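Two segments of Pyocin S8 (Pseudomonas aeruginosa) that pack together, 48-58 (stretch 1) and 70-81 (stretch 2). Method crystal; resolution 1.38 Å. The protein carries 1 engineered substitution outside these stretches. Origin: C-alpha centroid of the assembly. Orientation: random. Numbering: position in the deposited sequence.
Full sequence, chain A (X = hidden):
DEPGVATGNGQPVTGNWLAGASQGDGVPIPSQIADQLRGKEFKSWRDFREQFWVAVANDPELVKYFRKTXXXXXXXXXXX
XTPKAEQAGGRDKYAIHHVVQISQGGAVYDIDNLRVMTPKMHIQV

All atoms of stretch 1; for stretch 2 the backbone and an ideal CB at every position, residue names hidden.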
# COMPACT_ATOMS: atom_id res chain seq x y z
N PHE A 48 -2.75 3.06 15.02
CA PHE A 48 -1.99 4.23 14.58
C PHE A 48 -1.76 4.14 13.07
O PHE A 48 -1.95 5.11 12.37
CB PHE A 48 -0.65 4.28 15.30
CG PHE A 48 0.19 5.43 14.84
CD1 PHE A 48 0.08 6.68 15.43
CD2 PHE A 48 1.09 5.27 13.80
CE1 PHE A 48 0.85 7.74 14.98
CE2 PHE A 48 1.85 6.33 13.36
CZ PHE A 48 1.75 7.56 13.96
N ARG A 49 -1.29 2.98 12.63
CA ARG A 49 -0.97 2.79 11.20
C ARG A 49 -2.24 3.08 10.40
O ARG A 49 -2.16 3.73 9.35
CB ARG A 49 -0.44 1.39 10.96
CG ARG A 49 -0.18 1.13 9.49
CD ARG A 49 -1.35 0.44 8.86
NE ARG A 49 -1.42 -0.92 9.37
CZ ARG A 49 -2.46 -1.71 9.20
NH1 ARG A 49 -2.45 -2.94 9.68
NH2 ARG A 49 -3.52 -1.26 8.54
N GLU A 50 -3.37 2.56 10.85
CA GLU A 50 -4.63 2.76 10.12
C GLU A 50 -4.96 4.24 10.08
O GLU A 50 -5.26 4.78 9.04
CB GLU A 50 -5.77 2.00 10.77
CG GLU A 50 -5.67 0.53 10.53
CD GLU A 50 -6.84 -0.23 11.09
OE1 GLU A 50 -7.75 0.42 11.66
OE2 GLU A 50 -6.85 -1.45 10.95
N GLN A 51 -4.92 4.91 11.22
CA GLN A 51 -5.33 6.32 11.25
C GLN A 51 -4.34 7.12 10.42
O GLN A 51 -4.73 8.09 9.81
CB GLN A 51 -5.41 6.79 12.69
CG GLN A 51 -6.52 6.08 13.45
CD GLN A 51 -6.81 6.79 14.74
OE1 GLN A 51 -6.78 8.02 14.80
NE2 GLN A 51 -7.07 6.01 15.77
N PHE A 52 -3.09 6.69 10.43
CA PHE A 52 -2.02 7.32 9.64
C PHE A 52 -2.42 7.29 8.17
O PHE A 52 -2.52 8.33 7.51
CB PHE A 52 -0.73 6.56 9.92
CG PHE A 52 0.45 7.03 9.15
CD1 PHE A 52 0.62 6.69 7.83
CD2 PHE A 52 1.41 7.82 9.77
CE1 PHE A 52 1.73 7.11 7.13
CE2 PHE A 52 2.52 8.25 9.08
CZ PHE A 52 2.68 7.90 7.76
N TRP A 53 -2.69 6.10 7.68
CA TRP A 53 -2.98 5.96 6.24
C TRP A 53 -4.33 6.57 5.93
O TRP A 53 -4.47 7.11 4.84
CB TRP A 53 -2.88 4.52 5.82
CG TRP A 53 -1.45 4.09 5.81
CD1 TRP A 53 -0.89 3.13 6.58
CD2 TRP A 53 -0.39 4.68 5.06
NE1 TRP A 53 0.44 3.04 6.32
CE2 TRP A 53 0.78 3.98 5.39
CE3 TRP A 53 -0.31 5.69 4.10
CZ2 TRP A 53 2.01 4.26 4.79
CZ3 TRP A 53 0.90 5.98 3.52
CH2 TRP A 53 2.05 5.27 3.87
N VAL A 54 -5.29 6.48 6.84
CA VAL A 54 -6.59 7.16 6.65
C VAL A 54 -6.33 8.65 6.50
O VAL A 54 -6.92 9.27 5.63
CB VAL A 54 -7.56 6.86 7.79
CG1 VAL A 54 -8.74 7.81 7.81
CG2 VAL A 54 -8.03 5.42 7.72
N ALA A 55 -5.48 9.21 7.34
CA ALA A 55 -5.18 10.65 7.30
C ALA A 55 -4.53 10.97 5.95
O ALA A 55 -4.86 11.99 5.37
CB ALA A 55 -4.30 11.01 8.46
N VAL A 56 -3.62 10.11 5.50
CA VAL A 56 -2.93 10.31 4.20
C VAL A 56 -4.01 10.32 3.12
O VAL A 56 -4.02 11.26 2.31
CB VAL A 56 -1.87 9.24 3.94
CG1 VAL A 56 -1.33 9.34 2.52
CG2 VAL A 56 -0.73 9.32 4.94
N ALA A 57 -4.88 9.32 3.13
CA ALA A 57 -5.94 9.20 2.10
C ALA A 57 -6.85 10.42 2.18
O ALA A 57 -7.42 10.80 1.17
CB ALA A 57 -6.72 7.94 2.29
N ASN A 58 -6.99 11.01 3.35
CA ASN A 58 -7.90 12.15 3.59
C ASN A 58 -7.20 13.48 3.28
O ASN A 58 -7.85 14.53 3.46
CB ASN A 58 -8.39 12.17 5.03
CG ASN A 58 -9.64 13.01 5.18
OD1 ASN A 58 -9.83 13.68 6.18
ND2 ASN A 58 -10.48 12.99 4.16
N UNK A 70 -4.59 1.81 -4.05
CA UNK A 70 -3.80 2.27 -2.87
C UNK A 70 -4.65 3.22 -2.05
O UNK A 70 -4.72 3.03 -0.83
CB UNK A 70 -2.50 2.96 -3.29
N UNK A 71 -5.26 4.21 -2.69
CA UNK A 71 -6.05 5.23 -1.99
C UNK A 71 -7.22 4.55 -1.28
O UNK A 71 -7.51 4.89 -0.14
CB UNK A 71 -6.55 6.30 -2.96
N UNK A 72 -7.88 3.63 -1.95
CA UNK A 72 -9.03 2.91 -1.38
C UNK A 72 -8.57 2.18 -0.13
O UNK A 72 -9.23 2.31 0.91
CB UNK A 72 -9.63 1.93 -2.39
N UNK A 73 -7.46 1.47 -0.23
CA UNK A 73 -6.92 0.73 0.92
C UNK A 73 -6.60 1.69 2.03
O UNK A 73 -6.93 1.39 3.19
CB UNK A 73 -5.67 -0.07 0.54
N UNK A 74 -5.99 2.82 1.69
CA UNK A 74 -5.60 3.81 2.71
C UNK A 74 -6.83 4.35 3.41
O UNK A 74 -6.77 4.57 4.60
CB UNK A 74 -4.80 4.96 2.09
N UNK A 75 -7.95 4.52 2.72
CA UNK A 75 -9.19 5.00 3.37
C UNK A 75 -9.67 3.96 4.38
O UNK A 75 -10.39 4.34 5.31
CB UNK A 75 -10.28 5.28 2.34
N UNK A 76 -9.25 2.71 4.21
CA UNK A 76 -9.56 1.59 5.14
C UNK A 76 -8.44 1.47 6.17
O UNK A 76 -8.51 0.54 6.99
CB UNK A 76 -9.73 0.27 4.38
N UNK A 77 -7.44 2.34 6.10
CA UNK A 77 -6.30 2.34 7.02
C UNK A 77 -5.26 1.33 6.60
O UNK A 77 -4.38 1.03 7.39
CB UNK A 77 -6.76 2.05 8.45
N UNK A 78 -5.33 0.82 5.38
CA UNK A 78 -4.38 -0.21 4.90
C UNK A 78 -3.18 0.46 4.26
O UNK A 78 -3.35 1.43 3.50
CB UNK A 78 -5.05 -1.16 3.90
N UNK A 79 -2.01 -0.03 4.59
CA UNK A 79 -0.73 0.48 4.07
C UNK A 79 -0.77 0.33 2.56
O UNK A 79 -1.10 -0.73 2.06
CB UNK A 79 0.47 -0.26 4.67
N UNK A 80 -0.45 1.40 1.83
CA UNK A 80 -0.38 1.30 0.39
C UNK A 80 0.77 0.38 -0.00
O UNK A 80 1.81 0.33 0.61
CB UNK A 80 -0.21 2.68 -0.24
N UNK A 81 0.55 -0.36 -1.07
CA UNK A 81 1.62 -1.13 -1.71
C UNK A 81 2.62 -0.16 -2.31
O UNK A 81 2.22 0.88 -2.87
CB UNK A 81 1.07 -2.07 -2.78

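Positions 70 to 73 lie mostly beyond the reach of helix 48-57. At 70 the ideal CB finds nothing of stretch 1 nearby, so the partner helix sets no preference; the residue is Asn70, whose side chain serves its own stretch, Asn70 OD1 accepting from the backbone N of 81 (2.8 Å) and Asn70 ND2 donating to the backbone O of 81 (2.9 Å). Position 71 points sideways and is similarly unconstrained, so small or larger residues would do equally well as far as stretch 1 is concerned; it is Ala71. Position 72 points away, which suits a long polar chain as well as many others, and is Lys72. Position 73, also without a neighbour in stretch 1, could by that measure take almost any residue compatible with a helix, and is Gly73.

Position 74 is different. Its CA-to-CB bond points toward stretch 1, with the ideal CB 3.5 Å from both Trp53 O and Ala57 CB. Beyond lie the Trp53 indole and Val56, an apolar setting in which an apolar chain would suit, leucine or methionine among them; an unbranched one such as methionine is best able to thread past Ala57 toward Trp53 and Val56. It is Met74. Its SD lies 3.2 Å from Trp53 CE3, oblique to the ring, and its CE reaches Val56 CG1 at 3.3 Å.

At 75 the bond points away, but Ala57 CB is 4.4 Å from the ideal CB, so a long chain could cover the alanine while its end stays polar. Arg75 does this: CG packs 3.5 Å from Ala57 CB, and a water accepts from Arg75 NH2 (2.8 Å) and donates to Ala57 O (2.7 Å). Position 76 points away into space free of stretch 1, compatible with many polar residues; it is Asp76.

Position 77 has phi 82° and closes the helix in a Schellman motif. An ideal CB would sit 2.5 Å from Glu50 CB, a clash, so backbone angle and packing both argue for glycine. Gly77 lets the two stretches approach to 3.5 Å between its CA and Glu50 CA, with a CA-H...O contact from Glu50 CA to Gly77 O (3.2 Å). Gly77 O also accepts a hydrogen bond from Arg49 NH2 (2.7 Å), at the guanidinium edge.

Position 78 points away, leaving several apolar or polar chains possible; Leu78 brings CD2 to 4.2 Å from Arg49 NH2. At 79 the ideal CB is 3.7 Å from Trp53 NE1, so a small polar residue such as serine or threonine would suit. Ser79 places CA over the indole face, and a water donates to Ser79 OG (2.6 Å) while accepting from Trp53 NE1 (2.9 Å).

Position 80, with phi -66° and the Trp53 face beside its backbone, could accept proline among other residues. Pro80 sets CD 3.2 Å from the centroid of the Trp53 six-membered ring, almost along its normal. Position 81 is out of reach, so stretch 1 would tolerate small and large residues alike; it is Phe81.

Stretch 2, residues 70-81: NAKGMRDGLSPF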
# COMPACT_ATOMS: atom_id res chain seq x y z
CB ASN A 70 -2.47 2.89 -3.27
CG ASN A 70 -1.37 1.88 -3.15
OD1 ASN A 70 -1.54 0.88 -2.45
ND2 ASN A 70 -0.25 2.11 -3.81
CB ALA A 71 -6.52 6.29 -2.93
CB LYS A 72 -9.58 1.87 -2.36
CG LYS A 72 -10.73 1.06 -1.81
CD LYS A 72 -11.98 1.87 -1.62
CE LYS A 72 -13.11 1.06 -1.04
NZ LYS A 72 -14.34 1.87 -0.89
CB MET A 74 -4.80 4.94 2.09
CG MET A 74 -3.42 4.50 1.73
SD MET A 74 -2.26 5.88 1.56
CE MET A 74 -3.31 7.19 0.96
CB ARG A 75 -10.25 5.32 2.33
CG ARG A 75 -9.93 6.61 1.58
CD ARG A 75 -11.11 7.06 0.75
NE ARG A 75 -11.45 6.14 -0.33
CZ ARG A 75 -10.85 6.11 -1.51
NH1 ARG A 75 -11.26 5.25 -2.43
NH2 ARG A 75 -9.84 6.91 -1.78
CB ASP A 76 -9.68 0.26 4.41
CG ASP A 76 -10.89 0.15 3.52
OD1 ASP A 76 -11.84 0.91 3.74
OD2 ASP A 76 -10.84 -0.69 2.60
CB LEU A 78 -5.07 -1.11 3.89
CG LEU A 78 -6.39 -1.70 4.37
CD1 LEU A 78 -7.01 -2.52 3.26
CD2 LEU A 78 -6.19 -2.54 5.62
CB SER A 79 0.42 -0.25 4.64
OG SER A 79 0.34 -0.20 6.05
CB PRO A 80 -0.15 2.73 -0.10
CG PRO A 80 0.47 3.43 1.08
CD PRO A 80 -0.10 2.74 2.31
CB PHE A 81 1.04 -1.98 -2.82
CG PHE A 81 0.34 -3.20 -2.31
CD1 PHE A 81 -0.94 -3.11 -1.80
CD2 PHE A 81 0.98 -4.42 -2.29
CE1 PHE A 81 -1.58 -4.24 -1.31
CE2 PHE A 81 0.35 -5.54 -1.80
CZ PHE A 81 -0.93 -5.45 -1.30
O HOH W 1 -9.07 2.08 9.82
O HOH W 2 2.50 1.06 6.88
O HOH W 3 -8.79 9.28 -0.63
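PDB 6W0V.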